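Local coordinates for FHA domain-containing protein DDL (Arabidopsis thaliana, PDB 3VPY) that probably binds a phosphothreonine-bearing stretch of Dicer-like1 through the recognition cleft of its forkhead-associated domain, at residues S59-V64 and I87-T93; K12-R18 and P31-Q37. All coordinates share one frame; numbering follows the deposited sequence.

The two contacts lie on opposite sides of the chain's centre, their own centres 20 Å apart and their nearest atoms about 8 Å apart, without touching. Contact 1 joins the starting end of strand 63-73 to the finishing end of strand 79-89, in the sequence region that forms the phosphothreonine cleft in FHA domains. Contact 2 fastens the loop before strand 18-23 to the end of strand 26-33, at an outer edge of the other sheet. Strand 63-73 relates them: it opens in contact 1, and farther along its Ile65 and Tyr67 pack on Leu34 and Pro13 of contact 2. Contact 1 thus lies in the part expected to form the cleft, whereas contact 2 is packing that joins the N-terminal segment to strand 26-33, away from it.

Contact 1 of 2, residues S59-V64 and I87-T93; sequences SKQHAV and IMDLGST
Ser92 lies over the His62 ring, its CB 3.5 Å from the ring centroid and almost on the normal in a CH-pi contact. Its OG, set between backbone N and carbonyl carbon (chi1 69°), reaches Asp89 OD1 at 2.6 Å on the syn lone pair, while Ser92 N donates to Asp89 OD2 at 3.0 Å, closing an Asx motif. Asp89 OD1 also bonds Thr96 OG1, which has a weak bond to His62 ND1. Replacing Asp89 by an alanine takes away both carboxylate oxygens, so the Ser92 hydroxyl and N-H would probably be left without these acceptors and its CB freer to shift off the imidazole face.

The packing is tight around Leu90, whose CG lies 4.0 Å from Ala63 CA, and where Val64 CG1 meets CB of selenomethionine Met88 at 4.0 Å. Val64 and Met88 form an antiparallel hydrogen-bonded pair, and Leu90 N reaches His62 O at 2.9 Å. Ser59 and His62 match the Ser-x-x-His element of FHA domains; Asp89 ends the hairpin strand and Ser92 lies in the loop that follows, consistent with a phosphothreonine cleft here. A classic beta bulge sets His62 and Ala63 both against Phe42.

Toward the exposed Thr93 the fit turns watery. Ser59 OG meets one water at 2.6 Å, and that water accepts from Thr93 N; a second water donates to both Gln61 O and Leu90 O.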
loop_
_atom_site.group_PDB
_atom_site.type_symbol
_atom_site.label_atom_id
_atom_site.label_comp_id
_atom_site.label_asym_id
_atom_site.label_seq_id
_atom_site.Cartn_x
_atom_site.Cartn_y
_atom_site.Cartn_z
ATOM N N SER A 59 -16.686 2.121 -1.774
ATOM C CA SER A 59 -17.454 1.200 -0.920
ATOM C C SER A 59 -17.112 1.437 0.553
ATOM O O SER A 59 -16.075 2.049 0.866
ATOM C CB SER A 59 -17.142 -0.248 -1.325
ATOM O OG SER A 59 -17.410 -0.469 -2.726
ATOM N N LYS A 60 -17.989 0.984 1.456
ATOM C CA LYS A 60 -17.788 1.145 2.902
ATOM C C LYS A 60 -16.436 0.592 3.367
ATOM O O LYS A 60 -15.689 1.232 4.124
ATOM C CB LYS A 60 -18.933 0.457 3.641
ATOM C CG LYS A 60 -20.255 1.218 3.571
ATOM C CD LYS A 60 -21.377 0.396 4.159
ATOM C CE LYS A 60 -21.661 0.800 5.571
ATOM N NZ LYS A 60 -23.037 0.364 5.921
ATOM N N GLN A 61 -16.130 -0.608 2.884
ATOM C CA GLN A 61 -14.812 -1.228 3.025
ATOM C C GLN A 61 -14.339 -1.601 1.616
ATOM O O GLN A 61 -14.867 -2.533 0.982
ATOM C CB GLN A 61 -14.895 -2.477 3.918
ATOM C CG GLN A 61 -15.411 -2.207 5.328
ATOM C CD GLN A 61 -15.404 -3.452 6.205
ATOM O OE1 GLN A 61 -14.419 -4.180 6.239
ATOM N NE2 GLN A 61 -16.492 -3.673 6.941
ATOM N N HIS A 62 -13.365 -0.847 1.121
ATOM C CA HIS A 62 -13.074 -0.832 -0.303
ATOM C C HIS A 62 -11.865 -1.693 -0.618
ATOM O O HIS A 62 -11.934 -2.560 -1.478
ATOM C CB HIS A 62 -12.816 0.602 -0.776
ATOM C CG HIS A 62 -13.016 0.803 -2.242
ATOM N ND1 HIS A 62 -12.121 0.394 -3.206
ATOM C CD2 HIS A 62 -14.040 1.388 -2.907
ATOM C CE1 HIS A 62 -12.580 0.733 -4.399
ATOM N NE2 HIS A 62 -13.741 1.335 -4.243
ATOM N N ALA A 63 -10.755 -1.445 0.069
ATOM C CA ALA A 63 -9.493 -2.139 -0.234
ATOM C C ALA A 63 -8.647 -2.147 1.025
ATOM O O ALA A 63 -8.830 -1.299 1.911
ATOM C CB ALA A 63 -8.751 -1.433 -1.335
ATOM N N VAL A 64 -7.716 -3.096 1.106
ATOM C CA VAL A 64 -6.710 -3.072 2.168
ATOM C C VAL A 64 -5.296 -3.028 1.554
ATOM O O VAL A 64 -5.066 -3.567 0.472
ATOM C CB VAL A 64 -6.885 -4.283 3.149
ATOM C CG1 VAL A 64 -6.643 -5.645 2.460
ATOM C CG2 VAL A 64 -5.996 -4.139 4.351
ATOM N N ILE A 87 -1.727 -4.800 -2.114
ATOM C CA ILE A 87 -3.089 -4.252 -2.042
ATOM C C ILE A 87 -4.087 -5.362 -2.375
ATOM O O ILE A 87 -3.779 -6.250 -3.174
ATOM C CB ILE A 87 -3.266 -3.013 -2.968
ATOM C CG1 ILE A 87 -4.588 -2.290 -2.700
ATOM C CG2 ILE A 87 -3.149 -3.410 -4.458
ATOM C CD1 ILE A 87 -4.615 -0.893 -3.254
HETATM N N MSE A 88 -5.274 -5.308 -1.767
HETATM C CA MSE A 88 -6.337 -6.243 -2.107
HETATM C C MSE A 88 -7.659 -5.483 -2.135
HETATM O O MSE A 88 -8.017 -4.808 -1.158
HETATM C CB MSE A 88 -6.407 -7.406 -1.102
HETATM C CG MSE A 88 -7.509 -8.366 -1.447
HETATM SE SE MSE A 88 -7.591 -9.939 -0.282
HETATM C CE MSE A 88 -6.218 -11.057 -1.026
ATOM N N ASP A 89 -8.356 -5.573 -3.264
ATOM C CA ASP A 89 -9.685 -4.996 -3.368
ATOM C C ASP A 89 -10.698 -5.953 -2.739
ATOM O O ASP A 89 -10.631 -7.171 -2.938
ATOM C CB ASP A 89 -10.045 -4.700 -4.808
ATOM C CG ASP A 89 -11.453 -4.195 -4.950
ATOM O OD1 ASP A 89 -11.633 -2.963 -4.962
ATOM O OD2 ASP A 89 -12.384 -5.006 -5.009
ATOM N N LEU A 90 -11.661 -5.398 -2.008
ATOM C CA LEU A 90 -12.565 -6.240 -1.227
ATOM C C LEU A 90 -13.885 -6.475 -1.944
ATOM O O LEU A 90 -14.941 -6.603 -1.297
ATOM C CB LEU A 90 -12.792 -5.651 0.179
ATOM C CG LEU A 90 -11.501 -5.386 0.968
ATOM C CD1 LEU A 90 -11.774 -4.660 2.274
ATOM C CD2 LEU A 90 -10.801 -6.693 1.269
ATOM N N GLY A 91 -13.827 -6.551 -3.269
ATOM C CA GLY A 91 -15.033 -6.719 -4.085
ATOM C C GLY A 91 -15.888 -5.473 -4.236
ATOM O O GLY A 91 -17.135 -5.539 -4.213
ATOM N N SER A 92 -15.219 -4.338 -4.390
ATOM C CA SER A 92 -15.892 -3.054 -4.527
ATOM C C SER A 92 -16.614 -2.966 -5.871
ATOM O O SER A 92 -16.136 -3.491 -6.866
ATOM C CB SER A 92 -14.860 -1.932 -4.398
ATOM O OG SER A 92 -14.001 -1.925 -5.526
ATOM N N THR A 93 -17.757 -2.294 -5.902
ATOM C CA THR A 93 -18.458 -2.138 -7.156
ATOM C C THR A 93 -17.608 -1.385 -8.184
ATOM O O THR A 93 -17.545 -1.759 -9.350
ATOM C CB THR A 93 -19.814 -1.459 -6.929
ATOM O OG1 THR A 93 -20.669 -2.423 -6.306
ATOM C CG2 THR A 93 -20.451 -1.061 -8.253
HETATM O O HOH W 1 -19.355 -2.061 -3.447
HETATM O O HOH W 2 -16.480 -3.949 -0.728
#

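Contact 2 of 2, residues K12-R18 and P31-Q37; sequences KPSERWR and PLCLHRQ
Arg16 CA sits over one face of the His35 ring, 3.6 Å from its centroid in a CH-pi contact, while Cys33 SG, from the ring's own segment, backs the centre of the opposite face. With CG between its own N and carbonyl carbon (chi1 56°), His35 turns its ring toward segment 12-18 and lays that face against Arg16 CA. The guanidinium plane of Arg16 stands 84° from that of the ring. Pro13 crosses His35 at about a right angle, Pro13 CG coming within 3.7 Å of His35 CA.

At the other end Arg18 turns a guanidinium face to Pro31, whose CG lies 3.4 Å from Arg18 NH1; the bend at chi3 (-75°) brings the group over the proline. Arg18 and Cys33 form an antiparallel non-hydrogen-bonded pair, where the loop becomes strand 18-23, paired with the outermost strand 26-33. Trp17 CB packs on Leu34 CB at 4.3 Å, and both buried side chains touch Leu128 of strand 124-129.

Cohesion across the contact thus owes much to aliphatic atoms set against flat groups: Arg16 CA and Pro13 on His35, Pro31 on Arg18. The charge of Arg16 is met by a salt bridge from NH1 to Glu131, that of Lys12 only weakly, by Arg36 O at 3.2 Å from NZ.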
loop_
_atom_site.group_PDB
_atom_site.type_symbol
_atom_site.label_atom_id
_atom_site.label_comp_id
_atom_site.label_asym_id
_atom_site.label_seq_id
_atom_site.Cartn_x
_atom_site.Cartn_y
_atom_site.Cartn_z
ATOM N N LYS A 12 4.311 -5.913 10.602
ATOM C CA LYS A 12 4.574 -4.496 10.459
ATOM C C LYS A 12 5.876 -4.313 9.668
ATOM O O LYS A 12 6.878 -4.994 9.957
ATOM C CB LYS A 12 4.693 -3.866 11.858
ATOM C CG LYS A 12 4.665 -2.366 11.879
ATOM C CD LYS A 12 4.370 -1.831 13.292
ATOM C CE LYS A 12 5.184 -0.552 13.578
ATOM N NZ LYS A 12 4.662 0.408 14.650
ATOM N N PRO A 13 5.885 -3.398 8.683
ATOM C CA PRO A 13 7.120 -3.165 7.917
ATOM C C PRO A 13 8.138 -2.355 8.720
ATOM O O PRO A 13 7.761 -1.665 9.688
ATOM C CB PRO A 13 6.642 -2.320 6.729
ATOM C CG PRO A 13 5.464 -1.590 7.253
ATOM C CD PRO A 13 4.788 -2.511 8.245
ATOM N N SER A 14 9.406 -2.434 8.307
ATOM C CA SER A 14 10.459 -1.535 8.802
ATOM C C SER A 14 10.745 -0.367 7.843
ATOM O O SER A 14 11.078 0.734 8.285
ATOM C CB SER A 14 11.735 -2.321 9.112
ATOM O OG SER A 14 12.186 -3.028 7.971
ATOM N N GLU A 15 10.608 -0.602 6.536
ATOM C CA GLU A 15 10.690 0.475 5.553
ATOM C C GLU A 15 9.617 1.532 5.812
ATOM O O GLU A 15 8.475 1.195 6.110
ATOM C CB GLU A 15 10.505 -0.091 4.147
ATOM C CG GLU A 15 11.708 -0.833 3.635
ATOM C CD GLU A 15 12.514 -0.004 2.652
ATOM O OE1 GLU A 15 12.817 1.183 2.937
ATOM O OE2 GLU A 15 12.833 -0.548 1.585
ATOM N N ARG A 16 9.989 2.806 5.682
ATOM C CA ARG A 16 9.087 3.905 6.017
ATOM C C ARG A 16 8.145 4.270 4.876
ATOM O O ARG A 16 8.114 5.408 4.380
ATOM C CB ARG A 16 9.870 5.127 6.532
ATOM C CG ARG A 16 10.637 4.852 7.821
ATOM C CD ARG A 16 11.067 6.131 8.528
ATOM N NE ARG A 16 11.450 5.840 9.914
ATOM C CZ ARG A 16 12.692 5.570 10.326
ATOM N NH1 ARG A 16 13.723 5.584 9.483
ATOM N NH2 ARG A 16 12.898 5.296 11.595
ATOM N N TRP A 17 7.336 3.312 4.464
ATOM C CA TRP A 17 6.387 3.567 3.388
ATOM C C TRP A 17 5.396 4.665 3.790
ATOM O O TRP A 17 4.893 4.684 4.917
ATOM C CB TRP A 17 5.598 2.308 3.090
ATOM C CG TRP A 17 6.397 1.207 2.521
ATOM C CD1 TRP A 17 6.958 0.166 3.205
ATOM C CD2 TRP A 17 6.747 1.025 1.143
ATOM N NE1 TRP A 17 7.623 -0.676 2.325
ATOM C CE2 TRP A 17 7.491 -0.172 1.054
ATOM C CE3 TRP A 17 6.478 1.751 -0.031
ATOM C CZ2 TRP A 17 7.999 -0.655 -0.163
ATOM C CZ3 TRP A 17 6.978 1.264 -1.245
ATOM C CH2 TRP A 17 7.724 0.065 -1.295
ATOM N N ARG A 18 5.137 5.574 2.867
ATOM C CA ARG A 18 4.159 6.641 3.077
ATOM C C ARG A 18 3.312 6.774 1.835
ATOM O O ARG A 18 3.731 6.380 0.760
ATOM C CB ARG A 18 4.851 7.967 3.389
ATOM C CG ARG A 18 5.673 7.960 4.690
ATOM C CD ARG A 18 5.965 9.362 5.153
ATOM N NE ARG A 18 7.005 10.014 4.362
ATOM C CZ ARG A 18 7.432 11.260 4.586
ATOM N NH1 ARG A 18 6.890 11.983 5.555
ATOM N NH2 ARG A 18 8.387 11.793 3.837
ATOM N N PRO A 31 2.196 13.396 3.612
ATOM C CA PRO A 31 1.755 12.051 3.263
ATOM C C PRO A 31 1.237 11.344 4.499
ATOM O O PRO A 31 1.537 11.733 5.639
ATOM C CB PRO A 31 3.043 11.375 2.768
ATOM C CG PRO A 31 4.099 12.033 3.536
ATOM C CD PRO A 31 3.668 13.483 3.689
ATOM N N LEU A 32 0.466 10.307 4.259
ATOM C CA LEU A 32 -0.038 9.498 5.336
ATOM C C LEU A 32 1.022 8.467 5.673
ATOM O O LEU A 32 1.644 7.861 4.789
ATOM C CB LEU A 32 -1.346 8.826 4.918
ATOM C CG LEU A 32 -2.463 9.711 4.354
ATOM C CD1 LEU A 32 -3.599 8.829 3.842
ATOM C CD2 LEU A 32 -2.940 10.670 5.430
ATOM N N CYS A 33 1.225 8.258 6.964
ATOM C CA CYS A 33 2.093 7.195 7.413
ATOM C C CYS A 33 1.473 5.860 6.968
ATOM O O CYS A 33 0.283 5.604 7.202
ATOM C CB CYS A 33 2.204 7.220 8.938
ATOM S SG CYS A 33 3.178 5.895 9.543
ATOM N N LEU A 34 2.271 5.024 6.320
ATOM C CA LEU A 34 1.815 3.684 5.943
ATOM C C LEU A 34 2.738 2.584 6.458
ATOM O O LEU A 34 2.907 1.539 5.815
ATOM C CB LEU A 34 1.661 3.582 4.426
ATOM C CG LEU A 34 0.517 2.672 3.947
ATOM C CD1 LEU A 34 -0.871 3.276 4.234
ATOM C CD2 LEU A 34 0.720 2.384 2.466
ATOM N N HIS A 35 3.332 2.800 7.627
ATOM C CA HIS A 35 4.324 1.843 8.115
ATOM C C HIS A 35 4.257 1.610 9.625
ATOM O O HIS A 35 5.169 1.014 10.201
ATOM C CB HIS A 35 5.760 2.213 7.685
ATOM C CG HIS A 35 6.194 3.589 8.104
ATOM N ND1 HIS A 35 6.804 3.855 9.315
ATOM C CD2 HIS A 35 6.140 4.772 7.446
ATOM C CE1 HIS A 35 7.073 5.149 9.400
ATOM N NE2 HIS A 35 6.689 5.726 8.275
ATOM N N ARG A 36 3.172 2.042 10.260
ATOM C CA ARG A 36 3.014 1.797 11.699
ATOM C C ARG A 36 2.002 0.697 12.072
ATOM O O ARG A 36 1.736 0.464 13.255
ATOM C CB ARG A 36 2.740 3.104 12.453
ATOM C CG ARG A 36 4.000 3.966 12.646
ATOM C CD ARG A 36 3.682 5.328 13.267
ATOM N NE ARG A 36 4.855 6.026 13.857
ATOM C CZ ARG A 36 5.687 6.829 13.179
ATOM N NH1 ARG A 36 5.506 7.039 11.881
ATOM N NH2 ARG A 36 6.701 7.448 13.802
ATOM N N GLN A 37 1.424 0.033 11.074
ATOM C CA GLN A 37 0.675 -1.179 11.347
ATOM C C GLN A 37 0.797 -2.130 10.171
ATOM O O GLN A 37 1.294 -1.752 9.122
ATOM C CB GLN A 37 -0.791 -0.882 11.650
ATOM C CG GLN A 37 -1.487 -0.082 10.622
ATOM C CD GLN A 37 -2.718 0.666 11.173
ATOM O OE1 GLN A 37 -2.614 1.543 12.035
ATOM N NE2 GLN A 37 -3.873 0.326 10.657
#